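Local coordinates for E3 SUMO-protein ligase SIZ2 (Saccharomyces cerevisiae, PDB 6U75), which acts as a SUMO E3 ligase of the PIAS family, promoting attachment of SUMO to target proteins, and binds double-stranded DNA, at residues Leu21-Lys35 with Met116-Tyr130. Residues are numbered along the deposited sequence; the frame is centred on the assembly and turned at random.
Sequences LKQSAGRGCTKMKFK and MNHLDLHYLNIDKEY
The Y123 ring lies over the G28 backbone, with G28 CA 3.8 Å from the ring centroid in a CH-pi contact. I126 CD1 covers the opposite face, 3.5 Å above the plane. S24 OG sits at the ring edge, in plane, and bonds to G26 O at 2.7 Å. The ring reaches G28 because chi1 of 53° sets CG between the backbone N and the carbonyl carbon. G28 has no side chain to block it; a CB there would clash with the ring. An alanine in place of Y123 removes the ring between I126 and G28, and would probably open a gap between loop and strand. L21 extends this cluster: CD2 meets I126 CD1 at 3.6 Å, and CD1 meets L121 CD2.

On the other face of the sheet, C29 SG sits over the H122 ring, 3.6 Å from its centroid. D120 OD2 lies alongside the K31 chain, 3.3 Å from CG, but makes no salt bridge with NZ. At the far end, M116 bends at chi2 and brings CE to 3.3 Å from K33 CB. The M116 and K35 side chains cross at about a right angle, SD against K35 CG. K35 NZ bonds to T114 O.

Paired backbone hydrogen bonds link G28, T30, M32 and F34 to Y123, L121, L119 and N117. Separate bridges join S24 to I126 and L21 to Y130. N83 and K111 hold N117 OD1, and L54 and F82 pack on L119. Strands 28-34 and 117-123 thus form an antiparallel pair in the PINIT domain, with 28-34 at the sheet edge, away from the SP-RING zinc site.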
loop_
_atom_site.group_PDB
_atom_site.type_symbol
_atom_site.label_atom_id
_atom_site.label_comp_id
_atom_site.label_asym_id
_atom_site.label_seq_id
_atom_site.Cartn_x
_atom_site.Cartn_y
_atom_site.Cartn_z
ATOM N N LEU A 21 13.735 -19.251 6.756
ATOM C CA LEU A 21 14.979 -19.035 6.035
ATOM C C LEU A 21 16.039 -18.582 7.031
ATOM O O LEU A 21 15.887 -17.531 7.665
ATOM C CB LEU A 21 14.800 -17.995 4.931
ATOM C CG LEU A 21 14.649 -18.523 3.507
ATOM C CD1 LEU A 21 14.404 -17.372 2.548
ATOM C CD2 LEU A 21 15.881 -19.312 3.096
ATOM N N LYS A 22 17.096 -19.372 7.168
ATOM C CA LYS A 22 18.156 -19.089 8.121
ATOM C C LYS A 22 19.287 -18.312 7.455
ATOM O O LYS A 22 19.413 -18.272 6.228
ATOM C CB LYS A 22 18.693 -20.386 8.726
ATOM C CG LYS A 22 19.286 -21.359 7.723
ATOM C CD LYS A 22 19.833 -22.590 8.427
ATOM C CE LYS A 22 20.489 -23.558 7.458
ATOM N NZ LYS A 22 21.094 -24.721 8.167
ATOM N N GLN A 23 20.115 -17.687 8.290
ATOM C CA GLN A 23 21.227 -16.895 7.785
ATOM C C GLN A 23 22.176 -17.759 6.965
ATOM O O GLN A 23 22.421 -18.924 7.288
ATOM C CB GLN A 23 21.985 -16.242 8.941
ATOM C CG GLN A 23 21.355 -14.956 9.446
ATOM C CD GLN A 23 22.175 -14.290 10.532
ATOM O OE1 GLN A 23 21.680 -14.035 11.630
ATOM N NE2 GLN A 23 23.433 -13.997 10.229
ATOM N N SER A 24 22.712 -17.171 5.898
ATOM C CA SER A 24 23.652 -17.839 5.010
ATOM C C SER A 24 24.818 -16.905 4.732
ATOM O O SER A 24 24.613 -15.720 4.449
ATOM C CB SER A 24 22.978 -18.247 3.696
ATOM O OG SER A 24 23.918 -18.785 2.783
ATOM N N ALA A 25 26.038 -17.438 4.816
ATOM C CA ALA A 25 27.216 -16.635 4.503
ATOM C C ALA A 25 27.197 -16.188 3.047
ATOM O O ALA A 25 27.416 -15.011 2.742
ATOM C CB ALA A 25 28.485 -17.428 4.803
ATOM N N GLY A 26 26.925 -17.116 2.133
ATOM C CA GLY A 26 26.925 -16.806 0.719
ATOM C C GLY A 26 25.871 -17.544 -0.080
ATOM O O GLY A 26 24.791 -17.851 0.433
ATOM N N ARG A 27 26.189 -17.820 -1.347
ATOM C CA ARG A 27 25.289 -18.462 -2.301
ATOM C C ARG A 27 24.377 -19.496 -1.653
ATOM O O ARG A 27 24.791 -20.191 -0.720
ATOM C CB ARG A 27 26.103 -19.138 -3.406
ATOM C CG ARG A 27 25.626 -18.837 -4.810
ATOM C CD ARG A 27 26.093 -19.897 -5.796
ATOM N NE ARG A 27 27.550 -20.018 -5.850
ATOM C CZ ARG A 27 28.269 -20.890 -5.146
ATOM N NH1 ARG A 27 29.588 -20.913 -5.278
ATOM N NH2 ARG A 27 27.684 -21.741 -4.312
ATOM N N GLY A 28 23.148 -19.616 -2.142
ATOM C CA GLY A 28 22.253 -20.638 -1.626
ATOM C C GLY A 28 20.911 -20.615 -2.326
ATOM O O GLY A 28 20.560 -19.663 -3.035
ATOM N N CYS A 29 20.160 -21.694 -2.105
ATOM C CA CYS A 29 18.819 -21.851 -2.650
ATOM C C CYS A 29 17.978 -22.640 -1.659
ATOM O O CYS A 29 18.429 -23.665 -1.141
ATOM C CB CYS A 29 18.849 -22.569 -4.003
ATOM S SG CYS A 29 17.217 -23.037 -4.619
ATOM N N THR A 30 16.761 -22.164 -1.400
ATOM C CA THR A 30 15.834 -22.820 -0.487
ATOM C C THR A 30 14.611 -23.289 -1.260
ATOM O O THR A 30 14.043 -22.533 -2.055
ATOM C CB THR A 30 15.419 -21.880 0.647
ATOM O OG1 THR A 30 16.562 -21.569 1.453
ATOM C CG2 THR A 30 14.352 -22.527 1.518
ATOM N N LYS A 31 14.202 -24.530 -1.019
ATOM C CA LYS A 31 13.112 -25.159 -1.747
ATOM C C LYS A 31 11.926 -25.405 -0.825
ATOM O O LYS A 31 12.090 -25.669 0.370
ATOM C CB LYS A 31 13.570 -26.482 -2.368
ATOM C CG LYS A 31 14.673 -26.326 -3.399
ATOM C CD LYS A 31 15.261 -27.670 -3.794
ATOM C CE LYS A 31 15.707 -27.674 -5.247
ATOM N NZ LYS A 31 16.325 -28.972 -5.637
ATOM N N MET A 32 10.723 -25.317 -1.394
ATOM C CA MET A 32 9.492 -25.575 -0.656
ATOM C C MET A 32 8.557 -26.397 -1.527
ATOM O O MET A 32 8.234 -25.989 -2.647
ATOM C CB MET A 32 8.804 -24.270 -0.244
ATOM C CG MET A 32 9.638 -23.367 0.644
ATOM S SD MET A 32 8.807 -21.802 0.990
ATOM C CE MET A 32 7.247 -22.378 1.663
ATOM N N LYS A 33 8.121 -27.542 -1.015
ATOM C CA LYS A 33 7.078 -28.333 -1.651
ATOM C C LYS A 33 5.774 -28.136 -0.892
ATOM O O LYS A 33 5.757 -28.159 0.343
ATOM C CB LYS A 33 7.435 -29.822 -1.671
ATOM C CG LYS A 33 8.916 -30.134 -1.826
ATOM C CD LYS A 33 9.150 -31.603 -2.180
ATOM C CE LYS A 33 8.652 -32.559 -1.098
ATOM N NZ LYS A 33 9.430 -32.455 0.168
ATOM N N PHE A 34 4.683 -27.935 -1.627
ATOM C CA PHE A 34 3.375 -27.952 -0.986
ATOM C C PHE A 34 2.293 -28.162 -2.032
ATOM O O PHE A 34 2.485 -27.899 -3.221
ATOM C CB PHE A 34 3.114 -26.668 -0.185
ATOM C CG PHE A 34 3.040 -25.426 -1.022
ATOM C CD1 PHE A 34 1.840 -25.024 -1.585
ATOM C CD2 PHE A 34 4.166 -24.647 -1.228
ATOM C CE1 PHE A 34 1.767 -23.875 -2.349
ATOM C CE2 PHE A 34 4.100 -23.497 -1.990
ATOM C CZ PHE A 34 2.899 -23.111 -2.552
ATOM N N LYS A 35 1.153 -28.659 -1.560
ATOM C CA LYS A 35 -0.027 -28.881 -2.379
ATOM C C LYS A 35 -1.122 -27.910 -1.965
ATOM O O LYS A 35 -1.171 -27.456 -0.818
ATOM C CB LYS A 35 -0.530 -30.323 -2.238
ATOM C CG LYS A 35 0.520 -31.376 -2.559
ATOM C CD LYS A 35 0.077 -32.774 -2.146
ATOM C CE LYS A 35 -0.814 -33.425 -3.193
ATOM N NZ LYS A 35 -0.068 -33.733 -4.444
ATOM N N MET A 116 2.143 -31.602 -7.310
ATOM C CA MET A 116 2.930 -30.914 -6.296
ATOM C C MET A 116 3.377 -29.552 -6.809
ATOM O O MET A 116 3.734 -29.407 -7.982
ATOM C CB MET A 116 4.156 -31.749 -5.914
ATOM C CG MET A 116 4.738 -31.404 -4.558
ATOM S SD MET A 116 3.708 -32.025 -3.217
ATOM C CE MET A 116 4.453 -31.214 -1.811
ATOM N N ASN A 117 3.362 -28.558 -5.924
ATOM C CA ASN A 117 3.860 -27.226 -6.243
ATOM C C ASN A 117 5.233 -27.037 -5.611
ATOM O O ASN A 117 5.411 -27.277 -4.409
ATOM C CB ASN A 117 2.903 -26.137 -5.756
ATOM C CG ASN A 117 1.554 -26.197 -6.444
ATOM O OD1 ASN A 117 1.411 -25.774 -7.590
ATOM N ND2 ASN A 117 0.555 -26.719 -5.743
ATOM N N HIS A 118 6.194 -26.608 -6.426
ATOM C CA HIS A 118 7.564 -26.366 -5.999
ATOM C C HIS A 118 7.858 -24.875 -6.082
ATOM O O HIS A 118 7.610 -24.247 -7.116
ATOM C CB HIS A 118 8.557 -27.143 -6.866
ATOM C CG HIS A 118 8.300 -28.617 -6.913
ATOM N ND1 HIS A 118 8.770 -29.486 -5.952
ATOM C CD2 HIS A 118 7.625 -29.375 -7.808
ATOM C CE1 HIS A 118 8.394 -30.717 -6.252
ATOM N NE2 HIS A 118 7.696 -30.676 -7.374
ATOM N N LEU A 119 8.386 -24.315 -4.997
ATOM C CA LEU A 119 8.776 -22.911 -4.929
ATOM C C LEU A 119 10.244 -22.853 -4.529
ATOM O O LEU A 119 10.604 -23.239 -3.413
ATOM C CB LEU A 119 7.904 -22.143 -3.935
ATOM C CG LEU A 119 8.279 -20.675 -3.710
ATOM C CD1 LEU A 119 8.078 -19.865 -4.980
ATOM C CD2 LEU A 119 7.472 -20.083 -2.566
ATOM N N ASP A 120 11.087 -22.383 -5.443
ATOM C CA ASP A 120 12.507 -22.213 -5.185
ATOM C C ASP A 120 12.808 -20.738 -4.964
ATOM O O ASP A 120 12.223 -19.867 -5.614
ATOM C CB ASP A 120 13.345 -22.750 -6.346
ATOM C CG ASP A 120 12.901 -24.129 -6.798
ATOM O OD1 ASP A 120 12.084 -24.215 -7.739
ATOM O OD2 ASP A 120 13.360 -25.128 -6.208
ATOM N N LEU A 121 13.722 -20.466 -4.037
ATOM C CA LEU A 121 14.135 -19.109 -3.702
ATOM C C LEU A 121 15.656 -19.082 -3.702
ATOM O O LEU A 121 16.288 -19.655 -2.809
ATOM C CB LEU A 121 13.568 -18.684 -2.349
ATOM C CG LEU A 121 14.027 -17.344 -1.775
ATOM C CD1 LEU A 121 14.159 -16.283 -2.853
ATOM C CD2 LEU A 121 13.044 -16.891 -0.711
ATOM N N HIS A 122 16.232 -18.441 -4.714
ATOM C CA HIS A 122 17.675 -18.361 -4.884
ATOM C C HIS A 122 18.188 -17.031 -4.352
ATOM O O HIS A 122 17.573 -15.982 -4.574
ATOM C CB HIS A 122 18.059 -18.513 -6.356
ATOM C CG HIS A 122 17.684 -19.836 -6.944
ATOM N ND1 HIS A 122 16.420 -20.106 -7.420
ATOM C CD2 HIS A 122 18.405 -20.966 -7.126
ATOM C CE1 HIS A 122 16.379 -21.347 -7.875
ATOM N NE2 HIS A 122 17.572 -21.890 -7.707
ATOM N N TYR A 123 19.325 -17.084 -3.660
ATOM C CA TYR A 123 19.886 -15.914 -3.006
ATOM C C TYR A 123 21.404 -16.026 -2.998
ATOM O O TYR A 123 21.970 -17.118 -3.111
ATOM C CB TYR A 123 19.363 -15.781 -1.574
ATOM C CG TYR A 123 19.570 -17.039 -0.763
ATOM C CD1 TYR A 123 20.758 -17.261 -0.082
ATOM C CD2 TYR A 123 18.584 -18.014 -0.696
ATOM C CE1 TYR A 123 20.955 -18.413 0.654
ATOM C CE2 TYR A 123 18.771 -19.171 0.037
ATOM C CZ TYR A 123 19.959 -19.365 0.710
ATOM O OH TYR A 123 20.154 -20.513 1.441
ATOM N N LEU A 124 22.056 -14.875 -2.850
ATOM C CA LEU A 124 23.504 -14.817 -2.717
ATOM C C LEU A 124 23.965 -14.764 -1.269
ATOM O O LEU A 124 25.152 -14.978 -1.004
ATOM C CB LEU A 124 24.056 -13.592 -3.456
ATOM C CG LEU A 124 23.630 -13.456 -4.918
ATOM C CD1 LEU A 124 24.233 -12.204 -5.543
ATOM C CD2 LEU A 124 24.021 -14.699 -5.703
ATOM N N ASN A 125 23.060 -14.483 -0.336
ATOM C CA ASN A 125 23.383 -14.369 1.078
ATOM C C ASN A 125 22.089 -14.084 1.823
ATOM O O ASN A 125 21.083 -13.692 1.223
ATOM C CB ASN A 125 24.401 -13.259 1.342
ATOM C CG ASN A 125 23.896 -11.898 0.908
ATOM O OD1 ASN A 125 23.967 -11.544 -0.270
ATOM N ND2 ASN A 125 23.377 -11.127 1.860
ATOM N N ILE A 126 22.122 -14.285 3.139
ATOM C CA ILE A 126 20.985 -13.990 4.004
ATOM C C ILE A 126 21.543 -13.476 5.324
ATOM O O ILE A 126 22.161 -14.237 6.079
ATOM C CB ILE A 126 20.083 -15.212 4.230
ATOM C CG1 ILE A 126 19.562 -15.723 2.884
ATOM C CG2 ILE A 126 18.921 -14.858 5.150
ATOM C CD1 ILE A 126 18.528 -16.818 2.988
ATOM N N ASP A 127 21.329 -12.190 5.604
ATOM C CA ASP A 127 21.834 -11.570 6.823
ATOM C C ASP A 127 20.896 -11.749 8.006
ATOM O O ASP A 127 21.350 -11.728 9.156
ATOM C CB ASP A 127 22.068 -10.075 6.592
ATOM C CG ASP A 127 23.065 -9.805 5.484
ATOM O OD1 ASP A 127 23.463 -10.767 4.792
ATOM O OD2 ASP A 127 23.455 -8.632 5.307
ATOM N N LYS A 128 19.601 -11.924 7.752
ATOM C CA LYS A 128 18.604 -12.070 8.801
ATOM C C LYS A 128 17.669 -13.219 8.456
ATOM O O LYS A 128 17.484 -13.557 7.284
ATOM C CB LYS A 128 17.798 -10.776 8.990
ATOM C CG LYS A 128 18.569 -9.666 9.691
ATOM C CD LYS A 128 17.835 -8.331 9.626
ATOM C CE LYS A 128 16.515 -8.366 10.383
ATOM N NZ LYS A 128 15.810 -7.054 10.325
ATOM N N GLU A 129 17.085 -13.820 9.486
ATOM C CA GLU A 129 16.157 -14.921 9.282
ATOM C C GLU A 129 14.812 -14.397 8.794
ATOM O O GLU A 129 14.371 -13.309 9.174
ATOM C CB GLU A 129 15.973 -15.716 10.575
ATOM C CG GLU A 129 17.252 -16.356 11.086
ATOM C CD GLU A 129 17.044 -17.137 12.368
ATOM O OE1 GLU A 129 17.974 -17.177 13.201
ATOM O OE2 GLU A 129 15.947 -17.708 12.545
ATOM N N TYR A 130 14.163 -15.183 7.938
ATOM C CA TYR A 130 12.899 -14.791 7.332
ATOM C C TYR A 130 11.845 -15.865 7.560
ATOM O O TYR A 130 12.157 -17.050 7.691
ATOM C CB TYR A 130 13.053 -14.538 5.823
ATOM C CG TYR A 130 13.890 -13.326 5.478
ATOM C CD1 TYR A 130 15.264 -13.430 5.309
ATOM C CD2 TYR A 130 13.305 -12.078 5.315
ATOM C CE1 TYR A 130 16.031 -12.325 4.995
ATOM C CE2 TYR A 130 14.064 -10.969 4.999
ATOM C CZ TYR A 130 15.426 -11.098 4.840
ATOM O OH TYR A 130 16.186 -9.995 4.525
#